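Long-range contacts in autotransporter adhesin/invasin TibA (Escherichia coli, PDB 4Q1Q), which mediates bacterial adhesion to and invasion of human intestinal epithelial cells, as well as bacterial aggregation, here represented by a heptosylated beta-helical fragment of its passenger region: residues T189-Y200 and T207-S218; H235-T243 and E256-V264. All coordinates share one frame; numbering follows the deposited sequence.

Interaction 1: T189-Y200 and T207-S218. With 289 (D-glycero-alpha-D-manno-heptopyranose), chain T; 289 (D-glycero-alpha-D-manno-heptopyranose), chain Z; 289 (D-glycero-alpha-D-manno-heptopyranose), chain B; 289 (D-glycero-alpha-D-manno-heptopyranose), chain P.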
loop_
_atom_site.group_PDB
_atom_site.type_symbol
_atom_site.label_atom_id
_atom_site.label_comp_id
_atom_site.label_asym_id
_atom_site.label_seq_id
_atom_site.Cartn_x
_atom_site.Cartn_y
_atom_site.Cartn_z
ATOM N N THR A 189 7.282 -9.702 -2.174
ATOM C CA THR A 189 6.554 -9.546 -0.933
ATOM C C THR A 189 7.303 -10.408 0.075
ATOM O O THR A 189 7.671 -11.547 -0.197
ATOM C CB THR A 189 5.077 -9.985 -1.045
ATOM O OG1 THR A 189 4.368 -9.180 -1.999
ATOM C CG2 THR A 189 4.382 -9.828 0.290
ATOM N N THR A 190 7.468 -9.853 1.267
ATOM C CA THR A 190 8.054 -10.544 2.397
ATOM C C THR A 190 6.956 -10.771 3.430
ATOM O O THR A 190 6.312 -9.821 3.887
ATOM C CB THR A 190 9.214 -9.700 2.964
ATOM O OG1 THR A 190 10.328 -9.831 2.072
ATOM C CG2 THR A 190 9.589 -10.157 4.367
ATOM N N ILE A 191 6.733 -12.034 3.788
ATOM C CA ILE A 191 5.646 -12.298 4.729
ATOM C C ILE A 191 6.276 -12.721 6.052
ATOM O O ILE A 191 6.755 -13.841 6.177
ATOM C CB ILE A 191 4.653 -13.386 4.269
ATOM C CG1 ILE A 191 4.172 -13.170 2.831
ATOM C CG2 ILE A 191 3.476 -13.412 5.232
ATOM C CD1 ILE A 191 3.244 -14.277 2.354
ATOM N N ASN A 192 6.264 -11.827 7.032
ATOM C CA ASN A 192 6.823 -12.133 8.341
ATOM C C ASN A 192 5.834 -12.973 9.138
ATOM O O ASN A 192 4.830 -13.442 8.591
ATOM C CB ASN A 192 7.261 -10.841 9.053
ATOM C CG ASN A 192 8.576 -10.334 8.496
ATOM O OD1 ASN A 192 9.449 -11.140 8.177
ATOM N ND2 ASN A 192 8.699 -9.023 8.305
ATOM N N SER A 193 6.188 -13.206 10.399
ATOM C CA SER A 193 5.374 -14.018 11.299
ATOM C C SER A 193 4.038 -13.326 11.477
ATOM O O SER A 193 4.005 -12.125 11.673
ATOM C CB SER A 193 6.058 -14.204 12.659
ATOM O OG SER A 193 5.395 -15.164 13.469
ATOM N N GLY A 194 2.935 -14.057 11.359
ATOM C CA GLY A 194 1.624 -13.427 11.460
ATOM C C GLY A 194 1.079 -12.776 10.199
ATOM O O GLY A 194 -0.110 -12.474 10.157
ATOM N N GLY A 195 1.908 -12.528 9.185
ATOM C CA GLY A 195 1.440 -11.904 7.946
ATOM C C GLY A 195 0.540 -12.804 7.109
ATOM O O GLY A 195 0.735 -14.011 7.077
ATOM N N GLY A 196 -0.428 -12.224 6.406
ATOM C CA GLY A 196 -1.245 -12.933 5.417
ATOM C C GLY A 196 -1.332 -12.261 4.056
ATOM O O GLY A 196 -1.772 -11.126 3.936
HETATM N N MSE A 197 -0.911 -12.963 3.010
HETATM C CA MSE A 197 -1.080 -12.480 1.649
HETATM C C MSE A 197 -2.163 -13.304 1.005
HETATM O O MSE A 197 -2.066 -14.526 0.992
HETATM C CB MSE A 197 0.256 -12.657 0.916
HETATM C CG MSE A 197 0.357 -11.919 -0.419
HETATM SE SE MSE A 197 1.914 -12.584 -1.448
HETATM C CE MSE A 197 1.943 -11.196 -2.845
ATOM N N TYR A 198 -3.163 -12.672 0.405
ATOM C CA TYR A 198 -4.270 -13.420 -0.200
ATOM C C TYR A 198 -4.345 -13.145 -1.695
ATOM O O TYR A 198 -4.511 -12.009 -2.120
ATOM C CB TYR A 198 -5.630 -13.065 0.421
ATOM C CG TYR A 198 -5.794 -13.376 1.890
ATOM C CD1 TYR A 198 -5.102 -12.651 2.854
ATOM C CD2 TYR A 198 -6.661 -14.374 2.332
ATOM C CE1 TYR A 198 -5.243 -12.915 4.209
ATOM C CE2 TYR A 198 -6.791 -14.665 3.683
ATOM C CZ TYR A 198 -6.082 -13.927 4.618
ATOM O OH TYR A 198 -6.157 -14.194 5.963
ATOM N N LEU A 199 -4.260 -14.190 -2.508
ATOM C CA LEU A 199 -4.358 -14.006 -3.948
ATOM C C LEU A 199 -5.793 -14.325 -4.364
ATOM O O LEU A 199 -6.152 -15.492 -4.522
ATOM C CB LEU A 199 -3.314 -14.878 -4.646
ATOM C CG LEU A 199 -1.863 -14.713 -4.185
ATOM C CD1 LEU A 199 -0.920 -15.474 -5.112
ATOM C CD2 LEU A 199 -1.442 -13.252 -4.109
ATOM N N TYR A 200 -6.617 -13.287 -4.470
ATOM C CA TYR A 200 -8.029 -13.438 -4.799
ATOM C C TYR A 200 -8.196 -13.232 -6.290
ATOM O O TYR A 200 -8.834 -12.287 -6.742
ATOM C CB TYR A 200 -8.883 -12.408 -4.074
ATOM C CG TYR A 200 -9.050 -12.627 -2.595
ATOM C CD1 TYR A 200 -9.210 -13.894 -2.063
ATOM C CD2 TYR A 200 -9.120 -11.535 -1.736
ATOM C CE1 TYR A 200 -9.398 -14.072 -0.705
ATOM C CE2 TYR A 200 -9.327 -11.698 -0.381
ATOM C CZ TYR A 200 -9.475 -12.970 0.126
ATOM O OH TYR A 200 -9.660 -13.144 1.475
ATOM N N THR A 207 7.819 -14.128 -3.854
ATOM C CA THR A 207 7.399 -14.123 -2.461
ATOM C C THR A 207 8.367 -14.930 -1.603
ATOM O O THR A 207 8.840 -15.998 -1.999
ATOM C CB THR A 207 5.994 -14.748 -2.331
ATOM O OG1 THR A 207 5.118 -14.143 -3.288
ATOM C CG2 THR A 207 5.400 -14.534 -0.956
ATOM N N SER A 208 8.621 -14.419 -0.407
ATOM C CA SER A 208 9.337 -15.154 0.625
ATOM C C SER A 208 8.448 -15.254 1.854
ATOM O O SER A 208 7.939 -14.239 2.328
ATOM C CB SER A 208 10.635 -14.420 0.980
ATOM O OG SER A 208 11.333 -14.105 -0.213
ATOM N N ILE A 209 8.296 -16.470 2.374
ATOM C CA ILE A 209 7.422 -16.725 3.515
ATOM C C ILE A 209 8.222 -17.277 4.703
ATOM O O ILE A 209 8.677 -18.422 4.700
ATOM C CB ILE A 209 6.285 -17.694 3.121
ATOM C CG1 ILE A 209 5.717 -17.335 1.743
ATOM C CG2 ILE A 209 5.192 -17.676 4.186
ATOM C CD1 ILE A 209 4.585 -18.219 1.269
ATOM N N TYR A 210 8.408 -16.444 5.718
ATOM C CA TYR A 210 9.204 -16.804 6.890
ATOM C C TYR A 210 8.274 -17.377 7.958
ATOM O O TYR A 210 7.045 -17.265 7.869
ATOM C CB TYR A 210 9.999 -15.604 7.430
ATOM C CG TYR A 210 10.973 -14.997 6.435
ATOM C CD1 TYR A 210 12.235 -15.543 6.216
ATOM C CD2 TYR A 210 10.615 -13.891 5.673
ATOM C CE1 TYR A 210 13.105 -15.001 5.280
ATOM C CE2 TYR A 210 11.488 -13.337 4.752
ATOM C CZ TYR A 210 12.733 -13.890 4.556
ATOM O OH TYR A 210 13.546 -13.288 3.621
ATOM N N ASN A 211 8.886 -17.986 8.967
ATOM C CA ASN A 211 8.157 -18.615 10.068
ATOM C C ASN A 211 6.898 -17.859 10.470
ATOM O O ASN A 211 6.970 -16.667 10.730
ATOM C CB ASN A 211 9.045 -18.720 11.306
ATOM C CG ASN A 211 8.374 -19.481 12.432
ATOM O OD1 ASN A 211 7.882 -20.583 12.214
ATOM N ND2 ASN A 211 8.347 -18.900 13.627
ATOM N N GLY A 212 5.761 -18.546 10.542
ATOM C CA GLY A 212 4.521 -17.924 10.990
ATOM C C GLY A 212 3.776 -17.164 9.907
ATOM O O GLY A 212 2.649 -16.716 10.136
ATOM N N GLY A 213 4.397 -16.974 8.748
ATOM C CA GLY A 213 3.749 -16.191 7.692
ATOM C C GLY A 213 2.957 -17.097 6.765
ATOM O O GLY A 213 3.251 -18.288 6.664
ATOM N N ARG A 214 1.939 -16.564 6.095
ATOM C CA ARG A 214 1.121 -17.415 5.221
ATOM C C ARG A 214 0.739 -16.728 3.908
ATOM O O ARG A 214 0.386 -15.549 3.883
ATOM C CB ARG A 214 -0.156 -17.856 5.949
ATOM C CG ARG A 214 -0.020 -19.017 6.934
ATOM C CD ARG A 214 0.371 -18.586 8.338
ATOM N NE ARG A 214 0.482 -19.689 9.295
ATOM C CZ ARG A 214 1.570 -20.420 9.531
ATOM N NH1 ARG A 214 2.697 -20.248 8.848
ATOM N NH2 ARG A 214 1.519 -21.384 10.445
ATOM N N GLN A 215 0.794 -17.487 2.817
ATOM C CA GLN A 215 0.240 -17.042 1.549
ATOM C C GLN A 215 -0.915 -17.978 1.219
ATOM O O GLN A 215 -0.762 -19.191 1.269
ATOM C CB GLN A 215 1.267 -17.105 0.428
ATOM C CG GLN A 215 0.768 -16.615 -0.926
ATOM C CD GLN A 215 1.819 -16.848 -1.996
ATOM O OE1 GLN A 215 2.096 -17.990 -2.369
ATOM N NE2 GLN A 215 2.388 -15.763 -2.525
ATOM N N TYR A 216 -2.038 -17.385 0.831
ATOM C CA TYR A 216 -3.237 -18.131 0.495
ATOM C C TYR A 216 -3.588 -17.921 -0.967
ATOM O O TYR A 216 -3.912 -16.809 -1.359
ATOM C CB TYR A 216 -4.384 -17.630 1.369
ATOM C CG TYR A 216 -4.113 -17.639 2.855
ATOM C CD1 TYR A 216 -4.241 -18.798 3.614
ATOM C CD2 TYR A 216 -3.790 -16.460 3.508
ATOM C CE1 TYR A 216 -4.022 -18.798 4.985
ATOM C CE2 TYR A 216 -3.582 -16.444 4.874
ATOM C CZ TYR A 216 -3.676 -17.612 5.597
ATOM O OH TYR A 216 -3.405 -17.527 6.935
ATOM N N VAL A 217 -3.505 -18.975 -1.772
ATOM C CA VAL A 217 -3.750 -18.829 -3.196
ATOM C C VAL A 217 -5.145 -19.364 -3.510
ATOM O O VAL A 217 -5.399 -20.561 -3.501
ATOM C CB VAL A 217 -2.662 -19.542 -4.018
ATOM C CG1 VAL A 217 -2.811 -19.261 -5.503
ATOM C CG2 VAL A 217 -1.297 -19.070 -3.528
ATOM N N SER A 218 -6.055 -18.467 -3.855
ATOM C CA SER A 218 -7.414 -18.900 -4.131
ATOM C C SER A 218 -7.676 -18.809 -5.621
ATOM O O SER A 218 -6.781 -18.509 -6.417
ATOM C CB SER A 218 -8.407 -18.047 -3.358
ATOM O OG SER A 218 -8.289 -18.362 -1.988
HETATM O O7 289 T . -13.462 -17.370 -3.620
HETATM C C7 289 T . -12.056 -17.300 -3.366
HETATM C C6 289 T . -11.869 -17.056 -1.877
HETATM O O6 289 T . -13.105 -17.263 -1.189
HETATM C C5 289 T . -10.812 -17.966 -1.271
HETATM O O5 289 T . -9.738 -17.045 -1.093
HETATM C C1 289 T . -8.501 -17.694 -0.892
HETATM C C2 289 T . -8.613 -18.397 0.449
HETATM O O2 289 T . -8.697 -17.391 1.461
HETATM C C3 289 T . -9.804 -19.352 0.459
HETATM O O3 289 T . -9.936 -19.962 1.753
HETATM C C4 289 T . -11.077 -18.619 0.079
HETATM O O4 289 T . -12.114 -19.605 0.077
HETATM O O7 289 Z . 6.795 -11.816 15.258
HETATM C C7 289 Z . 5.538 -11.412 15.817
HETATM C C6 289 Z . 4.974 -12.568 16.626
HETATM O O6 289 Z . 3.812 -12.082 17.303
HETATM C C5 289 Z . 4.626 -13.745 15.719
HETATM O O5 289 Z . 5.784 -14.581 15.602
HETATM C C1 289 Z . 5.581 -15.646 14.672
HETATM C C2 289 Z . 4.491 -16.601 15.152
HETATM O O2 289 Z . 4.875 -17.273 16.353
HETATM C C3 289 Z . 3.230 -15.757 15.314
HETATM O O3 289 Z . 2.148 -16.522 15.842
HETATM C C4 289 Z . 3.456 -14.572 16.241
HETATM O O4 289 Z . 2.200 -13.887 16.291
HETATM O O7 289 B . 11.435 -20.929 14.924
HETATM C C7 289 B . 11.917 -20.149 13.824
HETATM C C6 289 B . 11.980 -20.830 12.453
HETATM O O6 289 B . 13.306 -20.666 11.926
HETATM C C5 289 B . 11.618 -22.314 12.289
HETATM O O5 289 B . 12.782 -23.060 11.925
HETATM C C1 289 B . 12.383 -24.266 11.269
HETATM C C2 289 B . 11.689 -25.256 12.210
HETATM O O2 289 B . 12.579 -25.957 13.094
HETATM C C3 289 B . 10.581 -24.503 12.946
HETATM O O3 289 B . 10.104 -25.264 14.061
HETATM C C4 289 B . 10.976 -23.110 13.423
HETATM O O4 289 B . 9.747 -22.515 13.830
HETATM O O7 289 P . -12.312 -10.926 -5.397
HETATM C C7 289 P . -13.372 -9.973 -5.493
HETATM C C6 289 P . -12.740 -8.608 -5.747
HETATM O O6 289 P . -13.730 -7.599 -5.492
HETATM C C5 289 P . -11.448 -8.393 -4.950
HETATM O O5 289 P . -10.888 -7.244 -5.587
HETATM C C1 289 P . -9.628 -6.848 -5.054
HETATM C C2 289 P . -9.904 -6.326 -3.650
HETATM O O2 289 P . -10.941 -5.348 -3.610
HETATM C C3 289 P . -10.322 -7.531 -2.826
HETATM O O3 289 P . -10.603 -7.097 -1.496
HETATM C C4 289 P . -11.551 -8.187 -3.439
HETATM O O4 289 P . -11.603 -9.414 -2.713
HETATM O O HOH W 1 5.240 -11.342 -3.912
#
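The carbonyl oxygen of Arg-214 is gripped twice by the preceding coil: Met-197 N donates to Arg-214 O over 3.0 Å, and Gly-196 CA adds a CA-H...O contact to Arg-214 O at 3.4 Å. Further along, the bond from Leu-199 N to Tyr-216 O (2.9 Å) is almost straight at 178°. On one face, the Tyr-198 and Tyr-216 rings form an offset stack with planes at 30°. Both CG atoms stand anti to the carbonyl carbon, which sends the rings the same way. Tyr-216 CD2 lies 3.5 Å above the plane of the Tyr-198 ring, over its centre. Phe-179 of the coil before also meets Tyr-198. Strands 196-200 and 214-217 are in-register rungs of a right-handed parallel beta-helix, and its interior takes the other face. There Ile-191 CD1 rests on Ile-209 CG1 at 4.0 Å, Leu-199 packs on Val-217, and the selenium of selenomethionine Met-197 lies 3.4 Å from Gln-215 NE2, while Gln-215 OE1 accepts from Gln-234. Two type II turns stack at the corner, where Gly-194 N bonds Gly-212 O at 2.9 Å from 71° above the carbonyl plane. Ser-193 OG carries one heptose and Ser-218 OG another; the ring oxygen O5 of the latter sugar meets the edge of Tyr-200, 3.0 Å from CE1.

Interaction 2: H235-T243 and E256-V264; sequences HVYIDGNVT and EAGGSASKV. With 289 (D-glycero-alpha-D-manno-heptopyranose), chain C; 289 (D-glycero-alpha-D-manno-heptopyranose), chain T; 289 (D-glycero-alpha-D-manno-heptopyranose), chain U.
His-235 meets Glu-256 through a short His-carboxylate hydrogen bond, NE2 to OE1 at 2.6 Å and 165° at the hydrogen. The oxygen lies close to the imidazole plane, whereas NE2 reaches OE1 on its anti side, 33° out of the carboxylate plane. Glu-256 bends at its second torsion (chi2 -81°), folding the carboxylate back toward the ring. Val-236 then accepts the backbone of the same glutamate, Glu-256 N to Val-236 O at 2.8 Å. Tyr-237 is sandwiched: His-235 CD2 lies over one ring face, and the opposite face has O3 of the heptose carried by Ser-218 3.4 Å above its plane; the Glu-256 side chain lies beside the ring, pointing the same way. Residues 237-240 and 256-259 form two stacked type II turns at a corner of the beta-helix. Ile-238 leans on the carbonyl of Ala-257, and Asp-239 N donates to Gly-258 O at 2.8 Å, from well above the carbonyl plane. Asp-239 OD1 lies 3.0 Å from O6 of the heptose joined to Ser-260 OG. Beyond the turn, Gly-240 O accepts Ser-260 N and parallel pairing begins. Asn-241 pairs with Ser-260 and its side chain lies beside that serine's sugar. Val-242 turns to the other face, where its CG2 touches Ala-261 CB at 3.6 Å. Thr-243 returns to the sugar-bearing face beside Ser-262, with its OG1 3.7 Å from Lys-263 CB. Side-chain and backbone bonds to the same glutamate thus join the coils where its turn opens, and the sugar covers one face of the Tyr-237 ring. The carboxylate would be expected to keep a proton on NE2 and to stabilise a positively charged imidazole.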
loop_
_atom_site.group_PDB
_atom_site.type_symbol
_atom_site.label_atom_id
_atom_site.label_comp_id
_atom_site.label_asym_id
_atom_site.label_seq_id
_atom_site.Cartn_x
_atom_site.Cartn_y
_atom_site.Cartn_z
ATOM N N HIS A 235 -0.506 -21.871 1.094
ATOM C CA HIS A 235 -1.759 -22.634 1.090
ATOM C C HIS A 235 -2.508 -22.426 -0.227
ATOM O O HIS A 235 -2.922 -21.311 -0.527
ATOM C CB HIS A 235 -2.633 -22.230 2.285
ATOM C CG HIS A 235 -3.555 -23.313 2.761
ATOM N ND1 HIS A 235 -3.585 -23.734 4.073
ATOM C CD2 HIS A 235 -4.406 -24.124 2.086
ATOM C CE1 HIS A 235 -4.446 -24.729 4.195
ATOM N NE2 HIS A 235 -4.952 -24.993 3.003
ATOM N N VAL A 236 -2.677 -23.487 -1.013
ATOM C CA VAL A 236 -3.319 -23.383 -2.318
ATOM C C VAL A 236 -4.725 -23.992 -2.293
ATOM O O VAL A 236 -4.876 -25.163 -1.947
ATOM C CB VAL A 236 -2.506 -24.100 -3.401
ATOM C CG1 VAL A 236 -3.047 -23.696 -4.769
ATOM C CG2 VAL A 236 -1.021 -23.768 -3.279
ATOM N N TYR A 237 -5.731 -23.216 -2.689
ATOM C CA TYR A 237 -7.121 -23.654 -2.609
ATOM C C TYR A 237 -7.568 -24.009 -4.019
ATOM O O TYR A 237 -6.773 -23.951 -4.966
ATOM C CB TYR A 237 -8.036 -22.607 -1.980
ATOM C CG TYR A 237 -7.671 -22.364 -0.547
ATOM C CD1 TYR A 237 -6.680 -21.454 -0.228
ATOM C CD2 TYR A 237 -8.332 -23.018 0.481
ATOM C CE1 TYR A 237 -6.333 -21.210 1.087
ATOM C CE2 TYR A 237 -8.004 -22.779 1.800
ATOM C CZ TYR A 237 -7.006 -21.874 2.089
ATOM O OH TYR A 237 -6.642 -21.643 3.392
ATOM N N ILE A 238 -8.828 -24.418 -4.118
ATOM C CA ILE A 238 -9.368 -24.936 -5.363
ATOM C C ILE A 238 -9.196 -23.903 -6.466
ATOM O O ILE A 238 -9.571 -22.755 -6.298
ATOM C CB ILE A 238 -10.821 -25.467 -5.257
ATOM C CG1 ILE A 238 -11.298 -25.891 -6.653
ATOM C CG2 ILE A 238 -11.776 -24.471 -4.615
ATOM C CD1 ILE A 238 -12.248 -27.076 -6.640
ATOM N N ASP A 239 -8.599 -24.345 -7.573
ATOM C CA ASP A 239 -8.410 -23.563 -8.780
ATOM C C ASP A 239 -7.374 -22.455 -8.576
ATOM O O ASP A 239 -7.265 -21.581 -9.435
ATOM C CB ASP A 239 -9.738 -22.979 -9.272
ATOM C CG ASP A 239 -10.698 -24.039 -9.812
ATOM O OD1 ASP A 239 -10.256 -24.954 -10.537
ATOM O OD2 ASP A 239 -11.906 -23.958 -9.512
ATOM N N GLY A 240 -6.619 -22.510 -7.481
ATOM C CA GLY A 240 -5.413 -21.689 -7.325
ATOM C C GLY A 240 -4.235 -22.410 -7.932
ATOM O O GLY A 240 -4.255 -23.646 -7.964
ATOM N N ASN A 241 -3.248 -21.658 -8.422
ATOM C CA ASN A 241 -2.034 -22.235 -9.010
ATOM C C ASN A 241 -0.759 -21.662 -8.440
ATOM O O ASN A 241 -0.688 -20.464 -8.212
ATOM C CB ASN A 241 -1.904 -21.931 -10.496
ATOM C CG ASN A 241 -2.847 -22.769 -11.315
ATOM O OD1 ASN A 241 -2.499 -23.863 -11.769
ATOM N ND2 ASN A 241 -4.073 -22.291 -11.426
ATOM N N VAL A 242 0.248 -22.502 -8.254
ATOM C CA VAL A 242 1.567 -21.982 -7.916
ATOM C C VAL A 242 2.631 -22.705 -8.727
ATOM O O VAL A 242 2.450 -23.852 -9.141
ATOM C CB VAL A 242 1.865 -22.041 -6.404
ATOM C CG1 VAL A 242 0.737 -21.366 -5.642
ATOM C CG2 VAL A 242 2.011 -23.456 -5.879
ATOM N N THR A 243 3.723 -21.988 -8.975
ATOM C CA THR A 243 4.843 -22.564 -9.705
ATOM C C THR A 243 6.179 -22.077 -9.140
ATOM O O THR A 243 6.303 -20.993 -8.563
ATOM C CB THR A 243 4.717 -22.338 -11.222
ATOM O OG1 THR A 243 5.682 -23.181 -11.865
ATOM C CG2 THR A 243 4.953 -20.892 -11.573
ATOM N N GLU A 256 -5.020 -27.938 -1.468
ATOM C CA GLU A 256 -6.340 -28.529 -1.280
ATOM C C GLU A 256 -6.789 -29.158 -2.584
ATOM O O GLU A 256 -6.242 -28.872 -3.651
ATOM C CB GLU A 256 -7.387 -27.487 -0.902
ATOM C CG GLU A 256 -6.991 -26.595 0.253
ATOM C CD GLU A 256 -7.221 -27.269 1.593
ATOM O OE1 GLU A 256 -7.004 -26.604 2.631
ATOM O OE2 GLU A 256 -7.625 -28.453 1.594
ATOM N N ALA A 257 -7.786 -30.031 -2.491
ATOM C CA ALA A 257 -8.254 -30.752 -3.664
ATOM C C ALA A 257 -8.653 -29.732 -4.714
ATOM O O ALA A 257 -9.308 -28.745 -4.394
ATOM C CB ALA A 257 -9.405 -31.682 -3.311
ATOM N N GLY A 258 -8.213 -29.951 -5.950
ATOM C CA GLY A 258 -8.452 -28.989 -7.022
ATOM C C GLY A 258 -7.517 -27.791 -7.110
ATOM O O GLY A 258 -7.707 -26.966 -8.011
ATOM N N GLY A 259 -6.561 -27.638 -6.192
ATOM C CA GLY A 259 -5.546 -26.595 -6.323
ATOM C C GLY A 259 -4.422 -27.173 -7.161
ATOM O O GLY A 259 -4.415 -28.385 -7.328
ATOM N N SER A 260 -3.475 -26.393 -7.684
ATOM C CA SER A 260 -2.305 -26.990 -8.339
ATOM C C SER A 260 -0.972 -26.314 -8.061
ATOM O O SER A 260 -0.855 -25.104 -7.904
ATOM C CB SER A 260 -2.460 -27.080 -9.859
ATOM O OG SER A 260 -3.551 -26.321 -10.360
ATOM N N ALA A 261 0.068 -27.135 -8.087
ATOM C CA ALA A 261 1.430 -26.666 -7.901
ATOM C C ALA A 261 2.295 -27.340 -8.952
ATOM O O ALA A 261 2.063 -28.494 -9.317
ATOM C CB ALA A 261 1.941 -26.993 -6.507
ATOM N N SER A 262 3.279 -26.609 -9.463
ATOM C CA SER A 262 4.219 -27.227 -10.383
ATOM C C SER A 262 5.592 -26.616 -10.142
ATOM O O SER A 262 5.740 -25.638 -9.413
ATOM C CB SER A 262 3.732 -27.063 -11.820
ATOM O OG SER A 262 3.601 -25.687 -12.139
ATOM N N LYS A 263 6.600 -27.280 -10.687
ATOM C CA LYS A 263 7.985 -26.912 -10.463
ATOM C C LYS A 263 8.236 -26.712 -8.986
ATOM O O LYS A 263 8.796 -25.708 -8.563
ATOM C CB LYS A 263 8.361 -25.657 -11.251
ATOM C CG LYS A 263 8.209 -25.866 -12.746
ATOM C CD LYS A 263 9.122 -24.924 -13.524
ATOM C CE LYS A 263 9.056 -25.200 -15.018
ATOM N NZ LYS A 263 7.684 -24.932 -15.530
ATOM N N VAL A 264 7.878 -27.729 -8.214
ATOM C CA VAL A 264 8.098 -27.700 -6.780
ATOM C C VAL A 264 9.476 -28.226 -6.422
ATOM O O VAL A 264 9.850 -29.305 -6.845
ATOM C CB VAL A 264 7.036 -28.512 -6.008
ATOM C CG1 VAL A 264 7.414 -28.573 -4.542
ATOM C CG2 VAL A 264 5.670 -27.860 -6.166
HETATM O O7 289 C . -7.764 -24.535 -15.018
HETATM C C7 289 C . -6.760 -23.836 -14.272
HETATM C C6 289 C . -6.559 -24.334 -12.836
HETATM O O6 289 C . -7.751 -24.870 -12.245
HETATM C C5 289 C . -5.464 -25.397 -12.695
HETATM O O5 289 C . -5.602 -25.971 -11.391
HETATM C C1 289 C . -4.521 -26.848 -11.067
HETATM C C2 289 C . -4.681 -28.080 -11.956
HETATM O O2 289 C . -5.962 -28.714 -11.854
HETATM C C3 289 C . -4.490 -27.634 -13.403
HETATM O O3 289 C . -4.677 -28.763 -14.264
HETATM C C4 289 C . -5.457 -26.505 -13.750
HETATM O O4 289 C . -5.036 -25.972 -15.009
HETATM O O7 289 T . -13.462 -17.370 -3.620
HETATM C C7 289 T . -12.056 -17.300 -3.366
HETATM C C6 289 T . -11.869 -17.056 -1.877
HETATM O O6 289 T . -13.105 -17.263 -1.189
HETATM C C5 289 T . -10.812 -17.966 -1.271
HETATM O O5 289 T . -9.738 -17.045 -1.093
HETATM C C1 289 T . -8.501 -17.694 -0.892
HETATM C C2 289 T . -8.613 -18.397 0.449
HETATM O O2 289 T . -8.697 -17.391 1.461
HETATM C C3 289 T . -9.804 -19.352 0.459
HETATM O O3 289 T . -9.936 -19.962 1.753
HETATM C C4 289 T . -11.077 -18.619 0.079
HETATM O O4 289 T . -12.114 -19.605 0.077
HETATM O O7 289 U . -16.343 -16.389 -8.362
HETATM C C7 289 U . -15.172 -17.191 -8.204
HETATM C C6 289 U . -14.297 -16.971 -9.435
HETATM O O6 289 U . -13.629 -15.711 -9.410
HETATM C C5 289 U . -13.160 -17.968 -9.560
HETATM O O5 289 U . -13.359 -19.031 -8.628
HETATM C C1 289 U . -12.581 -20.197 -8.910
HETATM C C2 289 U . -12.981 -20.696 -10.292
HETATM O O2 289 U . -14.404 -20.839 -10.379
HETATM C C3 289 U . -12.394 -19.653 -11.237
HETATM O O3 289 U . -12.473 -19.954 -12.631
HETATM C C4 289 U . -13.161 -18.365 -11.026
HETATM O O4 289 U . -12.519 -17.351 -11.801
#

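In the fold
Both contacts join successive coils of one beta-helix across stacked type II turns, and they follow each other along the solenoid: strand 214-217 of interaction 1 borders strand 233-236 of interaction 2. Val-217 ties them inside, packing on Val-242, and the heptose on Ser-218 ties them outside, reaching Tyr-200 in one and Tyr-237 in the other. Interaction 1, nearer the chain's centre, buries more surface and relies on long in-register pairing, tyrosine stacking and a mixed interior of aliphatic side chains, selenomethionine and glutamine. Interaction 2, toward the C-terminal end, has fewer interior contacts, a short His-carboxylate hydrogen bond and more exposed turn residues. In both, serine-linked heptoses lie on the outside.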